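PDB 4JG9: lipoprotein from Bacillus anthracis, which is of unknown function but is probably a lipid-anchored protein of the bacterial cell envelope, built of beta strands and loops without helix and belonging to the DUF4871 family. Local coordinates for residues 90-95 / 157-162; 98-103 / 164-169; 134-137 / 142-145. All blocks are in the same frame, centred on the assembly; numbering follows the deposited sequence.

Contact 1 (90-95 / 157-162); sequences IMWYFL and LNIYVN
In the hydrophobic core between the two antiparallel sheets of this all-beta domain, the indole of Trp92 on strand 88-94 reaches across to Leu157 and Ile159 on strand 153-161. The contact joins one sheet to the other by side chains, and no hydrogen bond crosses it. Trp92 is met at the rim of its benzene ring. The CD2 methyl of Leu157 lies 4.1 Å from Trp92 CH2 and is about equally far from CZ2, near the plane of the indole, with the two side chains crossing at a slant. One edge position further round, Trp92 CZ3 is 4.1 Å from the CD1 methyl of Ile159, whose side chain comes head-on from the facing strand. Two branched aliphatic ends thus border adjoining parts of the same ring edge. For Ile159, CG1 stands anti to the carbonyl carbon (chi1 -59°), which sends the longer branch with CD1 toward the tryptophan. All three touching residues are buried. At 4.1 Å the methyl contacts of Leu157 CD2 with Trp92 CH2 and of Ile159 CD1 with Trp92 CZ3 are ordinary van der Waals packing, and the segments bury 106 Å² in all. Within its own segment, the carbonyl O of Ile90 lies at the indole edge, in the ring plane. Around the contact, Ile75 and Met77 of strand 75-78 and Leu145 and Met147 of strand 142-147 also touch the indole, while Ile106 of strand 102-110 meets it from the second sheet and Leu104 packs on Ile159.

Contact 2 (98-103 / 164-169); sequences EMPTGK and KYYDQF
Met99, a selenomethionine, lays its end on one face of the Tyr166 ring, and this is the close-packed part of the contact. The CE methyl stands 4.0 Å from the ring centroid of Tyr166 and only 7° off the normal, a CH-pi contact over the middle of the ring. The selenium is set obliquely, 4.3 Å from the same centroid, and leans toward the phenol end, where Met99 SE is 3.7 Å from Tyr166 OH. The selenium thereby adds a Met-aromatic contact to the CH-pi contact of the methyl. The bend of the Met99 chain at chi2 (81°) turns the selenium and methyl along the ring. Pro100 comes in next to it, its ring crossing the tyrosine side chain at about a right angle; Pro100 CD lies 3.7 Å from Tyr166 CE1, approaching obliquely.

Segment 164-169 belongs to the second strand of the hairpin formed by strands 153-161 and 164-173, and it carries a classic beta bulge: Tyr166 and Asp167 both face Ile159, each with a backbone hydrogen bond to it. From the bulge, Tyr166 CG runs anti to the backbone N (chi1 -178°), reaching out to the loop that carries Met99 and Pro100. The hydroxyl there is hydrogen-bonded to Asp96 OD2, a little earlier in the chain, while Lys74 makes a cation-pi contact with the ring.

The remainder of the pairing is looser. Backbones stay well apart, the nearest CA atoms being those of Pro100 and Tyr166 at 8.7 Å, and no hydrogen bond spans the segments. Pro100 and Tyr166 are both partly exposed, whereas Met99 is buried. Around Met99, Ile136 and Val161 also touch its side chain.

Contact 3 (134-137 / 142-145); sequences NTID and ELPL
Asn134, at the corner where the chain turns from one face to another, opens this contact by bringing its carboxamide against the end of Leu143. The two side chains approach from opposite directions. Asn134 ND2 lies 3.6 Å from the CD2 methyl of Leu143 and 3.7 Å from CD1, so the amide nitrogen sits against both branches of the leucine. The oxygen, Asn134 OD1, is 3.9 Å from Leu143 CD2, a little further off. With chi1 at 66°, Asn134 CG is placed between the backbone N and the carbonyl carbon, and the amide is carried toward strand 142-147. These are van der Waals contacts of a polar group with methyls. Thr135 turns its side chain to the other side of its strand, where OG1 is hydrogen-bonded to Lys103 NZ. Ile136 then faces Leu143 again, its CG2 methyl 4.2 Å from Leu143 CD2. The same leucine methyl thereby touches both residues of the first segment that face it, one polar and one aliphatic. Asp137 follows, and its OD1 is hydrogen-bonded to Thr139 OG1 in the short loop leading to strand 142-147. The closest CA atoms, those of Ile136 and Leu143, are 8.8 Å apart, and no hydrogen bond crosses; this is side-chain contact between strands of two different sheets. Segment 134-137 ends strand 131-136, which pairs with strand 102-110 through Ile136 and Gly102, whereas strand 142-147 pairs with strand 88-94, whose Phe94 touches both Ile136 and Leu143.

How the contacts relate
The centres of contact 1 and contact 2 lie about 7 Å apart. From contact 3, the centre of contact 1 is about 8 Å away and that of contact 2 about 11 Å. Contacts 1 and 3 each bridge the two antiparallel sheets, contact 1 from strand 88-94 and contact 3 from its neighbour 142-147. Contact 2 joins the loop at the start of strand 102-110 to strand 164-173, and strand 153-161 pairs with both. Along the chain the segments of contacts 1 and 2 alternate, and contact 3 is nested inside the loops that both close. Contacts 1 and 2 tie segments about 60 residues apart, whereas contact 3 is local; only contact 1 is fully buried between the sheets.

Contact 1 (90-95 / 157-162)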
ATOM      1  N   ILE A  90       6.665 -15.725   9.144  1.00 50.82           N
ATOM      2  CA  ILE A  90       5.833 -16.904   9.293  1.00 52.88           C
ATOM      3  C   ILE A  90       5.889 -17.776   8.056  1.00 50.23           C
ATOM      4  O   ILE A  90       5.758 -17.304   6.929  1.00 50.47           O
ATOM      5  CB  ILE A  90       4.380 -16.524   9.626  1.00 55.38           C
ATOM      6  CG1 ILE A  90       4.368 -15.788  10.969  1.00 57.11           C
ATOM      7  CG2 ILE A  90       3.505 -17.775   9.698  1.00 53.68           C
ATOM      8  CD1 ILE A  90       3.022 -15.334  11.460  1.00 57.64           C
HETATM    9  N   MSE A  91       6.122 -19.061   8.275  1.00 45.66           N
HETATM   10  CA  MSE A  91       6.215 -19.974   7.163  1.00 51.33           C
HETATM   11  C   MSE A  91       4.840 -20.248   6.546  1.00 52.52           C
HETATM   12  O   MSE A  91       3.872 -20.574   7.247  1.00 52.53           O
HETATM   13  CB  MSE A  91       6.935 -21.252   7.589  1.00 58.39           C
HETATM   14  CG  MSE A  91       8.447 -21.206   7.282  1.00 69.25           C
HETATM   15 SE   MSE A  91       8.721 -21.609   5.383  0.80 62.84          SE
HETATM   16  CE  MSE A  91       7.255 -22.883   5.356  1.00134.29           C
ATOM     17  N   TRP A  92       4.751 -20.074   5.231  1.00 47.17           N
ATOM     18  CA  TRP A  92       3.521 -20.376   4.513  1.00 43.65           C
ATOM     19  C   TRP A  92       3.669 -21.687   3.756  1.00 43.91           C
ATOM     20  O   TRP A  92       4.769 -22.031   3.309  1.00 45.84           O
ATOM     21  CB  TRP A  92       3.152 -19.241   3.572  1.00 41.35           C
ATOM     22  CG  TRP A  92       2.476 -18.129   4.287  1.00 45.96           C
ATOM     23  CD1 TRP A  92       3.029 -17.305   5.231  1.00 47.01           C
ATOM     24  CD2 TRP A  92       1.120 -17.703   4.125  1.00 43.13           C
ATOM     25  NE1 TRP A  92       2.095 -16.399   5.677  1.00 44.17           N
ATOM     26  CE2 TRP A  92       0.916 -16.614   5.010  1.00 44.10           C
ATOM     27  CE3 TRP A  92       0.057 -18.130   3.322  1.00 44.10           C
ATOM     28  CZ2 TRP A  92      -0.307 -15.947   5.112  1.00 43.62           C
ATOM     29  CZ3 TRP A  92      -1.165 -17.463   3.426  1.00 47.14           C
ATOM     30  CH2 TRP A  92      -1.332 -16.382   4.315  1.00 45.93           C
ATOM     31  N   TYR A  93       2.562 -22.417   3.630  1.00 40.79           N
ATOM     32  CA  TYR A  93       2.580 -23.743   3.023  1.00 43.91           C
ATOM     33  C   TYR A  93       1.561 -23.853   1.898  1.00 45.62           C
ATOM     34  O   TYR A  93       0.373 -23.539   2.088  1.00 43.95           O
ATOM     35  CB  TYR A  93       2.286 -24.810   4.084  1.00 42.90           C
ATOM     36  CG  TYR A  93       3.302 -24.879   5.197  1.00 44.55           C
ATOM     37  CD1 TYR A  93       3.199 -24.051   6.308  1.00 44.68           C
ATOM     38  CD2 TYR A  93       4.355 -25.785   5.151  1.00 43.37           C
ATOM     39  CE1 TYR A  93       4.127 -24.118   7.344  1.00 46.63           C
ATOM     40  CE2 TYR A  93       5.288 -25.857   6.176  1.00 44.42           C
ATOM     41  CZ  TYR A  93       5.167 -25.026   7.273  1.00 48.56           C
ATOM     42  OH  TYR A  93       6.087 -25.088   8.298  1.00 50.98           O
ATOM     43  N   PHE A  94       2.025 -24.330   0.743  1.00 43.93           N
ATOM     44  CA  PHE A  94       1.182 -24.460  -0.440  1.00 44.30           C
ATOM     45  C   PHE A  94       0.786 -25.906  -0.643  1.00 46.23           C
ATOM     46  O   PHE A  94       1.460 -26.647  -1.358  1.00 49.56           O
ATOM     47  CB  PHE A  94       1.905 -23.889  -1.662  1.00 46.65           C
ATOM     48  CG  PHE A  94       2.426 -22.508  -1.431  1.00 48.71           C
ATOM     49  CD1 PHE A  94       1.556 -21.436  -1.353  1.00 48.09           C
ATOM     50  CD2 PHE A  94       3.776 -22.285  -1.244  1.00 51.73           C
ATOM     51  CE1 PHE A  94       2.022 -20.172  -1.112  1.00 49.13           C
ATOM     52  CE2 PHE A  94       4.249 -21.022  -1.003  1.00 49.89           C
ATOM     53  CZ  PHE A  94       3.373 -19.963  -0.937  1.00 51.00           C
ATOM     54  N   LEU A  95      -0.314 -26.282   0.006  1.00 43.95           N
ATOM     55  CA  LEU A  95      -0.767 -27.660   0.105  1.00 42.73           C
ATOM     56  C   LEU A  95      -1.393 -28.141  -1.185  1.00 53.20           C
ATOM     57  O   LEU A  95      -1.331 -29.329  -1.516  1.00 62.14           O
ATOM     58  CB  LEU A  95      -1.779 -27.789   1.247  1.00 44.29           C
ATOM     59  CG  LEU A  95      -1.380 -27.075   2.546  1.00 49.97           C
ATOM     60  CD1 LEU A  95      -2.519 -27.097   3.543  1.00 50.85           C
ATOM     61  CD2 LEU A  95      -0.144 -27.735   3.158  1.00 52.49           C
ATOM     62  N   LEU A 157      -7.667 -12.560   5.683  1.00 46.91           N
ATOM     63  CA  LEU A 157      -6.572 -12.523   4.730  1.00 45.74           C
ATOM     64  C   LEU A 157      -7.051 -12.983   3.355  1.00 47.56           C
ATOM     65  O   LEU A 157      -7.315 -14.167   3.160  1.00 50.43           O
ATOM     66  CB  LEU A 157      -5.455 -13.435   5.216  1.00 43.09           C
ATOM     67  CG  LEU A 157      -4.349 -12.835   6.079  1.00 45.38           C
ATOM     68  CD1 LEU A 157      -4.902 -11.922   7.130  1.00 40.72           C
ATOM     69  CD2 LEU A 157      -3.553 -13.961   6.729  1.00 45.41           C
ATOM     70  N   ASN A 158      -7.172 -12.052   2.411  1.00 42.39           N
ATOM     71  CA  ASN A 158      -7.597 -12.403   1.050  1.00 40.78           C
ATOM     72  C   ASN A 158      -6.393 -12.701   0.175  1.00 41.43           C
ATOM     73  O   ASN A 158      -5.480 -11.889   0.075  1.00 45.05           O
ATOM     74  CB  ASN A 158      -8.430 -11.286   0.437  1.00 35.96           C
ATOM     75  CG  ASN A 158      -9.606 -10.915   1.295  1.00 43.16           C
ATOM     76  OD1 ASN A 158     -10.595 -11.651   1.356  1.00 48.27           O
ATOM     77  ND2 ASN A 158      -9.504  -9.773   1.988  1.00 39.26           N
ATOM     78  N   ILE A 159      -6.379 -13.880  -0.433  1.00 42.00           N
ATOM     79  CA  ILE A 159      -5.186 -14.365  -1.110  1.00 40.55           C
ATOM     80  C   ILE A 159      -5.412 -14.460  -2.619  1.00 40.55           C
ATOM     81  O   ILE A 159      -6.427 -14.998  -3.077  1.00 41.77           O
ATOM     82  CB  ILE A 159      -4.738 -15.733  -0.544  1.00 41.52           C
ATOM     83  CG1 ILE A 159      -4.432 -15.627   0.953  1.00 42.37           C
ATOM     84  CG2 ILE A 159      -3.532 -16.277  -1.287  1.00 37.32           C
ATOM     85  CD1 ILE A 159      -4.863 -16.866   1.707  1.00 45.05           C
ATOM     86  N   TYR A 160      -4.467 -13.915  -3.377  1.00 35.04           N
ATOM     87  CA  TYR A 160      -4.532 -13.896  -4.833  1.00 37.56           C
ATOM     88  C   TYR A 160      -3.251 -14.495  -5.371  1.00 38.02           C
ATOM     89  O   TYR A 160      -2.197 -14.396  -4.745  1.00 38.27           O
ATOM     90  CB  TYR A 160      -4.696 -12.457  -5.358  1.00 36.51           C
ATOM     91  CG  TYR A 160      -5.920 -11.766  -4.806  1.00 37.19           C
ATOM     92  CD1 TYR A 160      -7.054 -11.577  -5.593  1.00 35.17           C
ATOM     93  CD2 TYR A 160      -5.945 -11.305  -3.488  1.00 33.80           C
ATOM     94  CE1 TYR A 160      -8.188 -10.954  -5.080  1.00 41.77           C
ATOM     95  CE2 TYR A 160      -7.080 -10.685  -2.964  1.00 36.60           C
ATOM     96  CZ  TYR A 160      -8.190 -10.513  -3.764  1.00 40.65           C
ATOM     97  OH  TYR A 160      -9.299  -9.895  -3.240  1.00 43.95           O
ATOM     98  N   VAL A 161      -3.356 -15.160  -6.509  1.00 37.74           N
ATOM     99  CA  VAL A 161      -2.190 -15.612  -7.231  1.00 38.61           C
ATOM    100  C   VAL A 161      -2.335 -15.146  -8.655  1.00 41.62           C
ATOM    101  O   VAL A 161      -3.391 -15.359  -9.286  1.00 40.43           O
ATOM    102  CB  VAL A 161      -2.038 -17.145  -7.191  1.00 37.37           C
ATOM    103  CG1 VAL A 161      -0.923 -17.607  -8.133  1.00 33.65           C
ATOM    104  CG2 VAL A 161      -1.812 -17.604  -5.763  1.00 33.97           C
ATOM    105  N   ASN A 162      -1.283 -14.500  -9.148  1.00 41.88           N
ATOM    106  CA  ASN A 162      -1.307 -13.942 -10.490  1.00 46.01           C
ATOM    107  C   ASN A 162      -2.516 -13.024 -10.651  1.00 42.40           C
ATOM    108  O   ASN A 162      -3.139 -12.990 -11.714  1.00 41.31           O
ATOM    109  CB  ASN A 162      -1.312 -15.050 -11.545  1.00 42.62           C
ATOM    110  CG  ASN A 162      -0.798 -14.569 -12.884  1.00 46.33           C
ATOM    111  OD1 ASN A 162      -0.054 -13.585 -12.952  1.00 46.10           O
ATOM    112  ND2 ASN A 162      -1.182 -15.257 -13.959  1.00 43.16           N
TER

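Contact 2 (98-103 / 164-169)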
ATOM      1  N   GLU A  98      -2.158 -28.547  -7.153  1.00 64.92           N
ATOM      2  CA  GLU A  98      -2.325 -27.801  -8.398  1.00 73.00           C
ATOM      3  C   GLU A  98      -2.354 -26.284  -8.144  1.00 67.27           C
ATOM      4  O   GLU A  98      -3.135 -25.557  -8.753  1.00 62.73           O
ATOM      5  CB  GLU A  98      -3.579 -28.264  -9.139  1.00 79.55           C
ATOM      6  CG  GLU A  98      -3.364 -29.544  -9.932  1.00 89.27           C
ATOM      7  CD  GLU A  98      -4.662 -30.185 -10.378  1.00 99.32           C
ATOM      8  OE1 GLU A  98      -5.540 -29.466 -10.900  1.00103.38           O
ATOM      9  OE2 GLU A  98      -4.805 -31.411 -10.204  1.00103.57           O
HETATM   10  N   MSE A  99      -1.487 -25.831  -7.240  1.00 63.17           N
HETATM   11  CA  MSE A  99      -1.346 -24.419  -6.933  1.00 57.08           C
HETATM   12  C   MSE A  99      -1.034 -23.658  -8.200  1.00 55.59           C
HETATM   13  O   MSE A  99      -0.088 -23.997  -8.901  1.00 60.07           O
HETATM   14  CB  MSE A  99      -0.192 -24.204  -5.962  1.00 56.80           C
HETATM   15  CG  MSE A  99      -0.124 -22.782  -5.433  1.00 55.88           C
HETATM   16 SE   MSE A  99      -1.380 -22.538  -3.980  1.00 75.21          SE
HETATM   17  CE  MSE A  99      -1.409 -20.633  -4.053  1.00 58.90           C
ATOM     18  N   PRO A 100      -1.817 -22.611  -8.491  1.00 52.70           N
ATOM     19  CA  PRO A 100      -1.595 -21.812  -9.703  1.00 47.79           C
ATOM     20  C   PRO A 100      -0.240 -21.121  -9.664  1.00 45.15           C
ATOM     21  O   PRO A 100       0.292 -20.854  -8.584  1.00 46.27           O
ATOM     22  CB  PRO A 100      -2.699 -20.760  -9.642  1.00 44.86           C
ATOM     23  CG  PRO A 100      -3.692 -21.277  -8.655  1.00 51.02           C
ATOM     24  CD  PRO A 100      -2.914 -22.078  -7.669  1.00 52.38           C
ATOM     25  N   THR A 101       0.307 -20.826 -10.831  1.00 40.49           N
ATOM     26  CA  THR A 101       1.569 -20.104 -10.922  1.00 40.10           C
ATOM     27  C   THR A 101       1.330 -18.591 -10.872  1.00 41.75           C
ATOM     28  O   THR A 101       0.360 -18.101 -11.455  1.00 43.30           O
ATOM     29  CB  THR A 101       2.281 -20.427 -12.246  1.00 40.73           C
ATOM     30  OG1 THR A 101       2.472 -21.836 -12.359  1.00 41.69           O
ATOM     31  CG2 THR A 101       3.630 -19.701 -12.352  1.00 38.57           C
ATOM     32  N   GLY A 102       2.204 -17.853 -10.187  1.00 41.53           N
ATOM     33  CA  GLY A 102       2.147 -16.397 -10.201  1.00 40.09           C
ATOM     34  C   GLY A 102       2.693 -15.735  -8.947  1.00 42.52           C
ATOM     35  O   GLY A 102       3.025 -16.409  -7.974  1.00 44.81           O
ATOM     36  N   LYS A 103       2.781 -14.410  -8.949  1.00 42.49           N
ATOM     37  CA  LYS A 103       3.170 -13.729  -7.725  1.00 43.90           C
ATOM     38  C   LYS A 103       2.019 -13.879  -6.729  1.00 39.13           C
ATOM     39  O   LYS A 103       0.843 -13.930  -7.114  1.00 39.47           O
ATOM     40  CB  LYS A 103       3.424 -12.234  -7.960  1.00 45.12           C
ATOM     41  CG  LYS A 103       4.343 -11.888  -9.096  1.00 46.90           C
ATOM     42  CD  LYS A 103       5.766 -12.301  -8.866  1.00 47.24           C
ATOM     43  CE  LYS A 103       6.635 -11.630  -9.933  1.00 47.59           C
ATOM     44  NZ  LYS A 103       7.891 -12.386 -10.142  1.00 49.86           N
ATOM     45  N   LYS A 164      -5.428 -13.238  -9.494  1.00 44.11           N
ATOM     46  CA  LYS A 164      -6.707 -13.948  -9.476  1.00 40.67           C
ATOM     47  C   LYS A 164      -7.002 -14.460  -8.068  1.00 42.25           C
ATOM     48  O   LYS A 164      -6.116 -15.014  -7.410  1.00 40.63           O
ATOM     49  CB  LYS A 164      -6.664 -15.110 -10.462  1.00 40.37           C
ATOM     50  CG  LYS A 164      -7.909 -15.985 -10.499  1.00 42.76           C
ATOM     51  CD  LYS A 164      -7.691 -17.124 -11.483  1.00 45.90           C
ATOM     52  CE  LYS A 164      -8.805 -18.128 -11.440  1.00 55.99           C
ATOM     53  NZ  LYS A 164     -10.042 -17.594 -12.057  1.00 65.36           N
ATOM     54  N   TYR A 165      -8.229 -14.245  -7.596  1.00 42.95           N
ATOM     55  CA  TYR A 165      -8.616 -14.667  -6.252  1.00 44.25           C
ATOM     56  C   TYR A 165      -8.386 -16.163  -6.036  1.00 45.61           C
ATOM     57  O   TYR A 165      -8.774 -16.985  -6.864  1.00 50.37           O
ATOM     58  CB  TYR A 165     -10.081 -14.315  -5.979  1.00 44.65           C
ATOM     59  CG  TYR A 165     -10.559 -14.727  -4.609  1.00 48.53           C
ATOM     60  CD1 TYR A 165     -10.342 -13.914  -3.501  1.00 48.91           C
ATOM     61  CD2 TYR A 165     -11.231 -15.929  -4.417  1.00 50.19           C
ATOM     62  CE1 TYR A 165     -10.778 -14.292  -2.236  1.00 47.63           C
ATOM     63  CE2 TYR A 165     -11.672 -16.312  -3.155  1.00 39.36           C
ATOM     64  CZ  TYR A 165     -11.439 -15.494  -2.073  1.00 49.23           C
ATOM     65  OH  TYR A 165     -11.876 -15.875  -0.820  1.00 48.54           O
ATOM     66  N   TYR A 166      -7.759 -16.513  -4.920  1.00 43.19           N
ATOM     67  CA  TYR A 166      -7.462 -17.909  -4.629  1.00 44.78           C
ATOM     68  C   TYR A 166      -8.306 -18.415  -3.472  1.00 51.81           C
ATOM     69  O   TYR A 166      -9.059 -19.372  -3.613  1.00 54.39           O
ATOM     70  CB  TYR A 166      -5.978 -18.112  -4.309  1.00 38.89           C
ATOM     71  CG  TYR A 166      -5.664 -19.562  -4.051  1.00 43.78           C
ATOM     72  CD1 TYR A 166      -5.631 -20.468  -5.098  1.00 46.08           C
ATOM     73  CD2 TYR A 166      -5.450 -20.037  -2.765  1.00 48.24           C
ATOM     74  CE1 TYR A 166      -5.367 -21.806  -4.882  1.00 50.03           C
ATOM     75  CE2 TYR A 166      -5.184 -21.383  -2.533  1.00 49.78           C
ATOM     76  CZ  TYR A 166      -5.146 -22.258  -3.600  1.00 49.20           C
ATOM     77  OH  TYR A 166      -4.884 -23.586  -3.402  1.00 44.93           O
ATOM     78  N   ASP A 167      -8.128 -17.792  -2.315  1.00 51.86           N
ATOM     79  CA  ASP A 167      -8.917 -18.106  -1.143  1.00 47.72           C
ATOM     80  C   ASP A 167      -8.781 -17.018  -0.085  1.00 45.02           C
ATOM     81  O   ASP A 167      -8.162 -15.971  -0.319  1.00 46.01           O
ATOM     82  CB  ASP A 167      -8.515 -19.465  -0.569  1.00 51.72           C
ATOM     83  CG  ASP A 167      -9.724 -20.260  -0.075  1.00 57.48           C
ATOM     84  OD1 ASP A 167     -10.658 -19.613   0.458  1.00 55.39           O
ATOM     85  OD2 ASP A 167      -9.762 -21.508  -0.256  1.00 56.92           O
ATOM     86  N   GLN A 168      -9.366 -17.271   1.078  1.00 42.82           N
ATOM     87  CA  GLN A 168      -9.312 -16.332   2.187  1.00 42.74           C
ATOM     88  C   GLN A 168      -9.453 -17.078   3.511  1.00 46.54           C
ATOM     89  O   GLN A 168     -10.043 -18.154   3.555  1.00 50.61           O
ATOM     90  CB  GLN A 168     -10.429 -15.297   2.048  1.00 45.76           C
ATOM     91  CG  GLN A 168     -11.815 -15.826   2.386  1.00 43.90           C
ATOM     92  CD  GLN A 168     -12.934 -14.863   2.010  1.00 49.34           C
ATOM     93  OE1 GLN A 168     -14.108 -15.221   2.067  1.00 55.58           O
ATOM     94  NE2 GLN A 168     -12.574 -13.653   1.585  1.00 48.55           N
ATOM     95  N   PHE A 169      -8.890 -16.531   4.581  1.00 46.60           N
ATOM     96  CA  PHE A 169      -9.171 -17.057   5.913  1.00 47.51           C
ATOM     97  C   PHE A 169      -8.907 -16.019   6.996  1.00 49.81           C
ATOM     98  O   PHE A 169      -8.260 -15.004   6.745  1.00 50.74           O
ATOM     99  CB  PHE A 169      -8.451 -18.397   6.186  1.00 46.06           C
ATOM    100  CG  PHE A 169      -6.957 -18.306   6.194  1.00 44.53           C
ATOM    101  CD1 PHE A 169      -6.265 -18.048   7.368  1.00 49.06           C
ATOM    102  CD2 PHE A 169      -6.241 -18.508   5.036  1.00 43.85           C
ATOM    103  CE1 PHE A 169      -4.879 -17.968   7.380  1.00 46.90           C
ATOM    104  CE2 PHE A 169      -4.854 -18.422   5.036  1.00 46.98           C
ATOM    105  CZ  PHE A 169      -4.175 -18.153   6.210  1.00 47.39           C
TER

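Contact 3 (134-137 / 142-145)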
ATOM      1  N   ASN A 134       8.567 -12.696  -5.571  1.00 38.99           N
ATOM      2  CA  ASN A 134       8.829 -13.975  -6.231  1.00 37.28           C
ATOM      3  C   ASN A 134       7.565 -14.636  -6.762  1.00 37.66           C
ATOM      4  O   ASN A 134       6.453 -14.376  -6.287  1.00 42.07           O
ATOM      5  CB  ASN A 134       9.554 -14.917  -5.277  1.00 43.59           C
ATOM      6  CG  ASN A 134       8.695 -15.311  -4.098  1.00 46.31           C
ATOM      7  OD1 ASN A 134       8.341 -14.468  -3.266  1.00 50.06           O
ATOM      8  ND2 ASN A 134       8.383 -16.602  -4.000  1.00 44.56           N
ATOM      9  N   THR A 135       7.745 -15.497  -7.753  1.00 37.09           N
ATOM     10  CA  THR A 135       6.646 -16.210  -8.381  1.00 34.52           C
ATOM     11  C   THR A 135       6.565 -17.588  -7.762  1.00 47.98           C
ATOM     12  O   THR A 135       7.586 -18.270  -7.660  1.00 56.47           O
ATOM     13  CB  THR A 135       6.919 -16.378  -9.885  1.00 37.28           C
ATOM     14  OG1 THR A 135       7.134 -15.097 -10.486  1.00 45.02           O
ATOM     15  CG2 THR A 135       5.772 -17.107 -10.570  1.00 36.06           C
ATOM     16  N   ILE A 136       5.379 -18.003  -7.326  1.00 46.59           N
ATOM     17  CA  ILE A 136       5.219 -19.353  -6.788  1.00 41.97           C
ATOM     18  C   ILE A 136       4.543 -20.245  -7.820  1.00 49.01           C
ATOM     19  O   ILE A 136       4.000 -19.749  -8.809  1.00 53.49           O
ATOM     20  CB  ILE A 136       4.381 -19.373  -5.486  1.00 44.46           C
ATOM     21  CG1 ILE A 136       2.916 -19.081  -5.794  1.00 47.16           C
ATOM     22  CG2 ILE A 136       4.930 -18.389  -4.453  1.00 43.78           C
ATOM     23  CD1 ILE A 136       2.007 -19.224  -4.616  1.00 50.59           C
ATOM     24  N   ASP A 137       4.595 -21.557  -7.588  1.00 52.06           N
ATOM     25  CA  ASP A 137       3.923 -22.553  -8.424  1.00 54.73           C
ATOM     26  C   ASP A 137       3.664 -23.820  -7.601  1.00 55.49           C
ATOM     27  O   ASP A 137       3.902 -23.833  -6.392  1.00 56.98           O
ATOM     28  CB  ASP A 137       4.745 -22.867  -9.677  1.00 58.62           C
ATOM     29  CG  ASP A 137       6.152 -23.357  -9.352  1.00 64.51           C
ATOM     30  OD1 ASP A 137       6.365 -23.969  -8.280  1.00 67.62           O
ATOM     31  OD2 ASP A 137       7.066 -23.093 -10.158  1.00 66.78           O
ATOM     32  N   GLU A 142       6.663 -24.426   0.145  1.00 55.82           N
ATOM     33  CA  GLU A 142       6.735 -23.550   1.308  1.00 55.37           C
ATOM     34  C   GLU A 142       7.522 -22.267   1.063  1.00 53.77           C
ATOM     35  O   GLU A 142       8.424 -22.222   0.242  1.00 58.25           O
ATOM     36  CB  GLU A 142       7.264 -24.300   2.531  1.00 59.60           C
ATOM     37  CG  GLU A 142       8.760 -24.521   2.541  1.00 66.46           C
ATOM     38  CD  GLU A 142       9.224 -25.292   3.758  1.00 72.38           C
ATOM     39  OE1 GLU A 142       8.486 -26.178   4.224  1.00 66.19           O
ATOM     40  OE2 GLU A 142      10.334 -25.014   4.243  1.00 76.68           O
ATOM     41  N   LEU A 143       7.169 -21.225   1.802  1.00 47.27           N
ATOM     42  CA  LEU A 143       7.749 -19.897   1.634  1.00 38.98           C
ATOM     43  C   LEU A 143       7.595 -19.053   2.902  1.00 40.43           C
ATOM     44  O   LEU A 143       6.499 -18.908   3.435  1.00 41.42           O
ATOM     45  CB  LEU A 143       7.094 -19.185   0.433  1.00 36.23           C
ATOM     46  CG  LEU A 143       7.666 -17.805   0.044  1.00 40.01           C
ATOM     47  CD1 LEU A 143       9.044 -17.933  -0.570  1.00 38.73           C
ATOM     48  CD2 LEU A 143       6.735 -17.033  -0.881  1.00 36.18           C
ATOM     49  N   PRO A 144       8.699 -18.480   3.385  1.00 43.76           N
ATOM     50  CA  PRO A 144       8.654 -17.620   4.572  1.00 46.00           C
ATOM     51  C   PRO A 144       8.228 -16.207   4.228  1.00 49.53           C
ATOM     52  O   PRO A 144       8.747 -15.631   3.289  1.00 53.20           O
ATOM     53  CB  PRO A 144      10.095 -17.624   5.078  1.00 40.92           C
ATOM     54  CG  PRO A 144      10.923 -18.148   3.967  1.00 40.89           C
ATOM     55  CD  PRO A 144      10.051 -18.579   2.822  1.00 39.23           C
ATOM     56  N   LEU A 145       7.250 -15.688   4.959  1.00 48.83           N
ATOM     57  CA  LEU A 145       6.751 -14.341   4.745  1.00 41.51           C
ATOM     58  C   LEU A 145       6.767 -13.564   6.051  1.00 40.61           C
ATOM     59  O   LEU A 145       6.283 -14.044   7.088  1.00 44.94           O
ATOM     60  CB  LEU A 145       5.320 -14.389   4.218  1.00 42.16           C
ATOM     61  CG  LEU A 145       5.128 -15.092   2.876  1.00 44.00           C
ATOM     62  CD1 LEU A 145       3.650 -15.098   2.495  1.00 42.05           C
ATOM     63  CD2 LEU A 145       5.963 -14.408   1.816  1.00 40.63           C
TER